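Amidase, hydantoinase/carbamoylase family (Burkholderia vietnamiensis, PDB 5I4M) probably hydrolyses the carbon-nitrogen bond of N-carbamoyl-L-amino acids, as a zinc-dependent amidase of the peptidase M20 family that binds two zinc ions per subunit. Local coordinates at the interface of chains A and B. Coordinates in Å, arbitrary orientation; residue numbers count along the deposited sequence, not the author numbering. Chains: chain A/B, Amidase, hydantoinase/carbamoylase family.

Contact 1: the interface of chains A and B. Residues chain A 248, 256, 258, 295, 297-299; chain B 283-286, 307.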
loop_
_atom_site.group_PDB
_atom_site.type_symbol
_atom_site.label_atom_id
_atom_site.label_comp_id
_atom_site.label_asym_id
_atom_site.label_seq_id
_atom_site.Cartn_x
_atom_site.Cartn_y
_atom_site.Cartn_z
ATOM N N ALA A 248 0.809 -15.932 -9.647
ATOM C CA ALA A 248 -0.339 -15.387 -10.372
ATOM C C ALA A 248 -0.700 -16.209 -11.605
ATOM O O ALA A 248 -1.828 -16.101 -12.106
ATOM C CB ALA A 248 -0.062 -13.933 -10.786
ATOM N N ARG A 256 -7.051 -20.936 -5.030
ATOM C CA ARG A 256 -6.356 -19.772 -4.503
ATOM C C ARG A 256 -7.008 -19.261 -3.229
ATOM O O ARG A 256 -8.228 -19.307 -3.056
ATOM C CB ARG A 256 -6.345 -18.649 -5.533
ATOM C CG ARG A 256 -5.764 -19.077 -6.846
ATOM C CD ARG A 256 -5.831 -17.943 -7.829
ATOM N NE ARG A 256 -5.058 -18.262 -9.024
ATOM C CZ ARG A 256 -4.535 -17.341 -9.817
ATOM N NH1 ARG A 256 -4.699 -16.054 -9.525
ATOM N NH2 ARG A 256 -3.845 -17.708 -10.882
ATOM N N ASP A 258 -6.767 -15.813 -1.951
ATOM C CA ASP A 258 -6.339 -14.460 -2.294
ATOM C C ASP A 258 -6.837 -13.481 -1.234
ATOM O O ASP A 258 -8.042 -13.217 -1.141
ATOM C CB ASP A 258 -6.880 -14.107 -3.680
ATOM C CG ASP A 258 -6.301 -12.822 -4.235
ATOM O OD1 ASP A 258 -6.121 -11.873 -3.442
ATOM O OD2 ASP A 258 -6.027 -12.768 -5.471
ATOM N N ARG A 295 3.139 -7.736 -8.517
ATOM C CA ARG A 295 2.045 -7.850 -9.478
ATOM C C ARG A 295 1.789 -9.290 -9.910
ATOM O O ARG A 295 0.646 -9.632 -10.234
ATOM C CB ARG A 295 2.308 -6.967 -10.697
ATOM C CG ARG A 295 3.633 -7.182 -11.394
ATOM C CD ARG A 295 3.860 -5.990 -12.311
ATOM N NE ARG A 295 4.254 -4.790 -11.575
ATOM C CZ ARG A 295 4.034 -3.546 -12.001
ATOM N NH1 ARG A 295 3.372 -3.332 -13.138
ATOM N NH2 ARG A 295 4.485 -2.507 -11.301
ATOM N N VAL A 297 2.216 -12.051 -7.943
ATOM C CA VAL A 297 2.050 -12.886 -6.753
ATOM C C VAL A 297 0.641 -12.657 -6.220
ATOM O O VAL A 297 0.275 -11.515 -5.924
ATOM C CB VAL A 297 3.087 -12.548 -5.663
ATOM C CG1 VAL A 297 2.906 -13.465 -4.443
ATOM C CG2 VAL A 297 4.515 -12.651 -6.212
ATOM N N ILE A 298 -0.139 -13.731 -6.089
ATOM C CA ILE A 298 -1.419 -13.681 -5.376
ATOM C C ILE A 298 -1.172 -13.120 -3.981
ATOM O O ILE A 298 -0.329 -13.657 -3.251
ATOM C CB ILE A 298 -2.060 -15.074 -5.273
ATOM C CG1 ILE A 298 -2.394 -15.636 -6.657
ATOM C CG2 ILE A 298 -3.297 -15.039 -4.370
ATOM C CD1 ILE A 298 -2.526 -17.178 -6.641
ATOM N N PRO A 299 -1.871 -12.065 -3.559
ATOM C CA PRO A 299 -1.580 -11.478 -2.244
ATOM C C PRO A 299 -1.920 -12.448 -1.119
ATOM O O PRO A 299 -2.999 -13.047 -1.099
ATOM C CB PRO A 299 -2.463 -10.225 -2.211
ATOM C CG PRO A 299 -2.583 -9.833 -3.664
ATOM C CD PRO A 299 -2.707 -11.173 -4.384
ATOM N N ALA B 283 -6.262 -14.962 -13.653
ATOM C CA ALA B 283 -6.487 -13.531 -13.483
ATOM C C ALA B 283 -6.191 -13.141 -12.042
ATOM O O ALA B 283 -6.689 -13.784 -11.115
ATOM C CB ALA B 283 -7.923 -13.154 -13.859
ATOM N N THR B 284 -5.389 -12.083 -11.863
ATOM C CA THR B 284 -4.898 -11.690 -10.552
ATOM C C THR B 284 -4.691 -10.187 -10.494
ATOM O O THR B 284 -4.181 -9.595 -11.444
ATOM C CB THR B 284 -3.554 -12.354 -10.233
ATOM O OG1 THR B 284 -3.559 -13.700 -10.718
ATOM C CG2 THR B 284 -3.304 -12.349 -8.728
ATOM N N VAL B 285 -5.034 -9.591 -9.355
ATOM C CA VAL B 285 -4.531 -8.276 -8.965
ATOM C C VAL B 285 -3.545 -8.513 -7.824
ATOM O O VAL B 285 -3.945 -8.913 -6.724
ATOM C CB VAL B 285 -5.662 -7.331 -8.538
ATOM C CG1 VAL B 285 -5.098 -6.001 -8.024
ATOM C CG2 VAL B 285 -6.602 -7.071 -9.709
ATOM N N GLY B 286 -2.258 -8.282 -8.076
ATOM C CA GLY B 286 -1.258 -8.576 -7.063
ATOM C C GLY B 286 -0.652 -7.353 -6.403
ATOM O O GLY B 286 -0.033 -7.449 -5.336
ATOM N N ASP B 307 -3.120 -8.927 -14.028
ATOM C CA ASP B 307 -2.378 -10.016 -14.649
ATOM C C ASP B 307 -3.409 -10.973 -15.238
ATOM O O ASP B 307 -4.212 -11.540 -14.491
ATOM C CB ASP B 307 -1.492 -10.681 -13.582
ATOM C CG ASP B 307 -0.681 -11.865 -14.091
ATOM O OD1 ASP B 307 -1.230 -12.776 -14.744
ATOM O OD2 ASP B 307 0.534 -11.881 -13.791
HETATM O O HOH W 1 1.057 -9.495 -4.030
HETATM O O HOH W 2 -3.176 -14.026 -13.279
HETATM O O HOH W 3 -1.439 -8.188 -10.756
#
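A:Ala248 and A:Ile298 receive the side chain of B:Thr284, whose two branches part company at the centre of this patch. Its methyl CG2, anti to the backbone N, turns to A:Ile298 CG1, with B:Thr284 CG2 4.0 Å from it and the two side chains meeting nearly at a right angle. The methyl of A:Ala248 lies between B:Thr284 and B:Asp307, with A:Ala248 CB 3.9 Å from B:Thr284 CB and also near the carboxylate carbon. Farther along, the ring of A:Pro299 sets CG against the B:Val285 carbonyl and B:Gly286 CA.

The other branch, the hydroxyl OG1, sits beside the backbone N (chi1 -39°), where it meets A:Arg256. A:Arg256 NH1 donates to B:Thr284 OG1 over 2.9 Å, fairly straight at 161° and with the oxygen in the guanidinium plane. A:Arg256 NH2 donates a hydrogen bond to A:Ala248 O at 2.9 Å, from above the carbonyl plane, and A:Ile298 CD1 lies on one guanidinium face, so the group is held in rotation from within its own chain. Water 2 joins A:Ala248 O to B:Thr284 OG1 and both B:Asp307 OD1 and O. Water 1 links A:Val297 O to B:Gly286 O, while water 3 connects A:Arg295 O with B:Gly286 N. The patch thus anchors the end of strand 282-284 of one subunit on loops and the short strand 297-298 of the other; the family's dimerisation region makes a role in dimer assembly likely.

Contact 2: the interface of chains A and B. Residues chain A 271, 274-275, 281-284; chain B 253, 256, 261, 265.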
loop_
_atom_site.group_PDB
_atom_site.type_symbol
_atom_site.label_atom_id
_atom_site.label_comp_id
_atom_site.label_asym_id
_atom_site.label_seq_id
_atom_site.Cartn_x
_atom_site.Cartn_y
_atom_site.Cartn_z
ATOM N N ASN A 271 -19.045 -0.299 2.077
ATOM C CA ASN A 271 -19.846 0.709 1.390
ATOM C C ASN A 271 -21.321 0.343 1.436
ATOM O O ASN A 271 -22.177 1.184 1.741
ATOM C CB ASN A 271 -19.364 0.859 -0.051
ATOM C CG ASN A 271 -20.130 1.924 -0.820
ATOM O OD1 ASN A 271 -19.877 3.126 -0.672
ATOM N ND2 ASN A 271 -21.057 1.490 -1.653
ATOM N N GLY A 274 -22.730 1.153 4.777
ATOM C CA GLY A 274 -22.989 2.586 4.852
ATOM C C GLY A 274 -24.294 2.965 4.172
ATOM O O GLY A 274 -25.147 3.646 4.751
ATOM N N LEU A 275 -24.485 2.495 2.941
ATOM C CA LEU A 275 -25.682 2.868 2.203
ATOM C C LEU A 275 -26.936 2.222 2.788
ATOM O O LEU A 275 -28.036 2.773 2.654
ATOM C CB LEU A 275 -25.514 2.495 0.732
ATOM C CG LEU A 275 -24.396 3.222 -0.006
ATOM C CD1 LEU A 275 -24.237 2.643 -1.411
ATOM C CD2 LEU A 275 -24.708 4.712 -0.072
ATOM N N GLY A 281 -25.802 7.049 7.926
ATOM C CA GLY A 281 -24.674 6.140 8.047
ATOM C C GLY A 281 -23.478 6.618 7.239
ATOM O O GLY A 281 -23.620 7.156 6.138
ATOM N N CYS A 282 -22.288 6.446 7.817
ATOM C CA CYS A 282 -21.012 6.726 7.169
ATOM C C CYS A 282 -20.150 5.479 7.261
ATOM O O CYS A 282 -20.028 4.897 8.342
ATOM C CB CYS A 282 -20.270 7.899 7.834
ATOM S SG CYS A 282 -21.243 9.401 8.081
ATOM N N ALA A 283 -19.523 5.089 6.145
ATOM C CA ALA A 283 -18.711 3.873 6.133
ATOM C C ALA A 283 -17.632 3.992 5.074
ATOM O O ALA A 283 -17.937 4.305 3.919
ATOM C CB ALA A 283 -19.564 2.626 5.871
ATOM N N THR A 284 -16.387 3.702 5.466
ATOM C CA THR A 284 -15.223 3.939 4.621
ATOM C C THR A 284 -14.130 2.928 4.932
ATOM O O THR A 284 -13.901 2.592 6.093
ATOM C CB THR A 284 -14.635 5.344 4.846
ATOM O OG1 THR A 284 -15.692 6.287 5.053
ATOM C CG2 THR A 284 -13.772 5.780 3.641
ATOM N N MET B 253 -22.525 10.056 1.735
ATOM C CA MET B 253 -22.207 8.840 0.988
ATOM C C MET B 253 -22.534 8.923 -0.495
ATOM O O MET B 253 -21.721 8.437 -1.299
ATOM C CB MET B 253 -22.939 7.622 1.580
ATOM C CG MET B 253 -22.475 7.168 2.962
ATOM S SD MET B 253 -20.802 6.527 2.980
ATOM C CE MET B 253 -20.972 4.983 2.072
ATOM N N ARG B 256 -19.758 10.686 -2.847
ATOM C CA ARG B 256 -18.355 10.315 -2.752
ATOM C C ARG B 256 -17.842 9.761 -4.076
ATOM O O ARG B 256 -18.575 9.132 -4.840
ATOM C CB ARG B 256 -18.158 9.272 -1.662
ATOM C CG ARG B 256 -18.596 9.753 -0.306
ATOM C CD ARG B 256 -18.441 8.662 0.705
ATOM N NE ARG B 256 -18.707 9.166 2.041
ATOM C CZ ARG B 256 -18.170 8.648 3.137
ATOM N NH1 ARG B 256 -17.355 7.603 3.043
ATOM N NH2 ARG B 256 -18.457 9.170 4.323
ATOM N N LEU B 261 -12.998 2.071 -3.529
ATOM C CA LEU B 261 -14.215 1.361 -3.903
ATOM C C LEU B 261 -14.146 0.918 -5.358
ATOM O O LEU B 261 -14.453 -0.235 -5.682
ATOM C CB LEU B 261 -15.442 2.243 -3.664
ATOM C CG LEU B 261 -16.801 1.594 -3.942
ATOM C CD1 LEU B 261 -17.019 0.374 -3.011
ATOM C CD2 LEU B 261 -17.934 2.616 -3.820
ATOM N N ARG B 265 -13.770 -3.069 -6.699
ATOM C CA ARG B 265 -14.706 -3.680 -7.630
ATOM C C ARG B 265 -13.989 -4.275 -8.838
ATOM O O ARG B 265 -14.437 -5.291 -9.379
ATOM C CB ARG B 265 -15.759 -2.655 -8.050
ATOM C CG ARG B 265 -16.705 -2.356 -6.915
ATOM C CD ARG B 265 -17.721 -1.286 -7.242
ATOM N NE ARG B 265 -18.647 -1.158 -6.119
ATOM C CZ ARG B 265 -19.551 -0.197 -5.993
ATOM N NH1 ARG B 265 -19.663 0.736 -6.927
ATOM N NH2 ARG B 265 -20.344 -0.173 -4.925
HETATM O O HOH W 4 -20.939 5.876 -1.455
HETATM O O HOH W 5 -23.445 9.896 4.854
HETATM O O HOH W 6 -21.265 -1.247 -2.302
#
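B:Arg256 presents the edge of its guanidinium to A:Thr284, while the sulfur of B:Met253 covers one face from within chain B. B:Met253 SD stands 3.4 Å above the guanidinium plane of B:Arg256, over its centre; at the edge, NH1 donates to the threonine hydroxyl, the symmetry twin of the bond in the other copy of this pair, with A:Thr284 CB also in plane. B:Arg265 is arranged similarly: B:Leu261 CG lies over the centre of one face and water 6 sits at the edge. Its guanidinium and the amide of A:Asn271 are turned 86° apart, and water 6 joins A:Asn271 ND2 to B:Arg265 NH2.

B:Met253 buries 109 Å² against chain A. Bent at chi2 and chi3 (-66° and -69°), it curls between the start of strand 282-284 and helix 259-276 of chain A: B:Met253 CG meets A:Gly281 O at 3.4 Å, SD approaches A:Ala283, and B:Met253 CE reaches A:Asn271 OD1 at 3.5 Å. Its CB packs on A:Leu275 CD2. Both methyls of B:Leu261 touch A:Asn271, CD1 at CB and CD2 at the amide, the side chains meeting nearly at a right angle. Water 4 ties A:Asn271 OD1 to B:Met253 O. Water 5 connects A:Gly281 O with B:Met253 N. In the fold, 3-10 helix 253-255 and the start of helix 259-276 of chain B lie against the C-terminal part of helix 259-276 and strand 282-284 of chain A.

Contact 3: the interface of chains A and B. Residues chain A 260-261, 264-265; chain B 264, 267-268, 271.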
loop_
_atom_site.group_PDB
_atom_site.type_symbol
_atom_site.label_atom_id
_atom_site.label_comp_id
_atom_site.label_asym_id
_atom_site.label_seq_id
_atom_site.Cartn_x
_atom_site.Cartn_y
_atom_site.Cartn_z
ATOM N N LEU A 260 -6.305 -10.248 -1.062
ATOM C CA LEU A 260 -6.810 -8.997 -1.615
ATOM C C LEU A 260 -8.201 -9.175 -2.218
ATOM O O LEU A 260 -9.022 -8.256 -2.174
ATOM C CB LEU A 260 -5.813 -8.446 -2.649
ATOM C CG LEU A 260 -6.197 -7.124 -3.326
ATOM C CD1 LEU A 260 -6.411 -6.045 -2.275
ATOM C CD2 LEU A 260 -5.123 -6.697 -4.329
ATOM N N LEU A 261 -8.489 -10.334 -2.794
ATOM C CA LEU A 261 -9.859 -10.605 -3.207
ATOM C C LEU A 261 -10.801 -10.481 -2.020
ATOM O O LEU A 261 -11.866 -9.857 -2.122
ATOM C CB LEU A 261 -9.951 -11.997 -3.826
ATOM C CG LEU A 261 -11.314 -12.408 -4.393
ATOM C CD1 LEU A 261 -11.712 -11.504 -5.571
ATOM C CD2 LEU A 261 -11.302 -13.860 -4.796
ATOM N N SER A 264 -10.943 -6.740 -0.869
ATOM C CA SER A 264 -11.729 -5.967 -1.825
ATOM C C SER A 264 -13.220 -6.222 -1.653
ATOM O O SER A 264 -14.041 -5.303 -1.787
ATOM C CB SER A 264 -11.296 -6.310 -3.252
ATOM O OG SER A 264 -9.977 -5.851 -3.472
ATOM N N ARG A 265 -13.596 -7.465 -1.372
ATOM C CA ARG A 265 -15.010 -7.726 -1.142
ATOM C C ARG A 265 -15.499 -7.033 0.121
ATOM O O ARG A 265 -16.668 -6.634 0.192
ATOM C CB ARG A 265 -15.258 -9.231 -1.089
ATOM C CG ARG A 265 -15.211 -9.822 -2.483
ATOM C CD ARG A 265 -15.345 -11.341 -2.497
ATOM N NE ARG A 265 -15.292 -11.825 -3.873
ATOM C CZ ARG A 265 -15.108 -13.094 -4.214
ATOM N NH1 ARG A 265 -14.956 -14.021 -3.271
ATOM N NH2 ARG A 265 -15.067 -13.433 -5.498
ATOM N N SER B 264 -11.445 -1.854 -5.753
ATOM C CA SER B 264 -11.894 -3.106 -5.149
ATOM C C SER B 264 -12.895 -3.824 -6.042
ATOM O O SER B 264 -12.885 -5.061 -6.136
ATOM C CB SER B 264 -12.497 -2.820 -3.774
ATOM O OG SER B 264 -11.504 -2.265 -2.924
ATOM N N VAL B 267 -10.916 -5.590 -8.652
ATOM C CA VAL B 267 -10.308 -6.837 -8.174
ATOM C C VAL B 267 -11.303 -7.983 -8.295
ATOM O O VAL B 267 -10.965 -9.081 -8.756
ATOM C CB VAL B 267 -9.806 -6.692 -6.728
ATOM C CG1 VAL B 267 -9.386 -8.076 -6.166
ATOM C CG2 VAL B 267 -8.654 -5.703 -6.640
ATOM N N ASP B 268 -12.553 -7.735 -7.909
ATOM C CA ASP B 268 -13.578 -8.767 -8.027
ATOM C C ASP B 268 -13.889 -9.060 -9.490
ATOM O O ASP B 268 -14.056 -10.227 -9.877
ATOM C CB ASP B 268 -14.836 -8.330 -7.264
ATOM C CG ASP B 268 -15.658 -9.515 -6.747
ATOM O OD1 ASP B 268 -15.069 -10.534 -6.329
ATOM O OD2 ASP B 268 -16.899 -9.425 -6.757
ATOM N N ASN B 271 -11.086 -11.280 -10.991
ATOM C CA ASN B 271 -11.302 -12.667 -10.583
ATOM C C ASN B 271 -12.436 -13.307 -11.378
ATOM O O ASN B 271 -12.320 -14.444 -11.858
ATOM C CB ASN B 271 -11.603 -12.711 -9.084
ATOM C CG ASN B 271 -11.804 -14.117 -8.572
ATOM O OD1 ASN B 271 -10.846 -14.865 -8.408
ATOM N ND2 ASN B 271 -13.051 -14.480 -8.302
HETATM O O HOH W 7 -14.345 -16.061 -6.592
HETATM O O HOH W 8 -15.188 -12.718 -8.551
#
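Helix 259-276 of chain A packs on its own copy from chain B here, a two-fold symmetric helix-helix interface in the M20 dimerisation region; it probably helps to hold the two subunits together. The two serines at its middle face each other, A:Ser264 CB lying 3.7 Å from B:Ser264 CB, a close approach of two small side chains. Alongside, B:Val267 lays its CB and both methyls against A:Ser264 OG. A:Ser264 OG turns back into its own helix and donates to A:Leu260 O at 2.9 Å, which supplies a polar partner for the hydroxyl packed against the valine. A:Leu261, with CG anti to the backbone N (chi1 -176°), extends its methyls over B:Asn271: A:Leu261 CD1 lies 3.7 Å from B:Asn271 CB, and CD2 meets the amide.

The polar flank is a salt bridge between A:Arg265 and B:Asp268. The arginine chain is extended from CG to NE, and A:Leu261 CG backs one face of its guanidinium. Guanidinium and carboxylate planes stand 86° apart, so the pairing is not the flat one of two nitrogens with two oxygens. Waters 7 and 8 at the guanidinium edge carry the contact on to B:Asn271 ND2; water 8 also meets B:Asp268 O. Both nitrogens converge on one carboxylate oxygen: A:Arg265 NE lies 2.8 Å and A:Arg265 NH2 3.0 Å from B:Asp268 OD1, NE arriving from above the carboxylate plane.

Contact 3 lies between the other two, its C-alpha centre about 10 Å from that of contact 1 and 16 Å from that of contact 2; the centres of contacts 1 and 2 are about 26 Å apart. Helix 259-276 runs through contacts 2 and 3, where Leu261, Arg265 and Asn271 recur with the chains exchanged. Contacts 1 and 2 share strand 282-284 and the Arg256-Thr284 pair, each showing one of its two symmetry copies. The three are therefore pieces of one continuous two-fold surface, in which paired helices at the middle are flanked by strand ends on either side, consistent with a dimer.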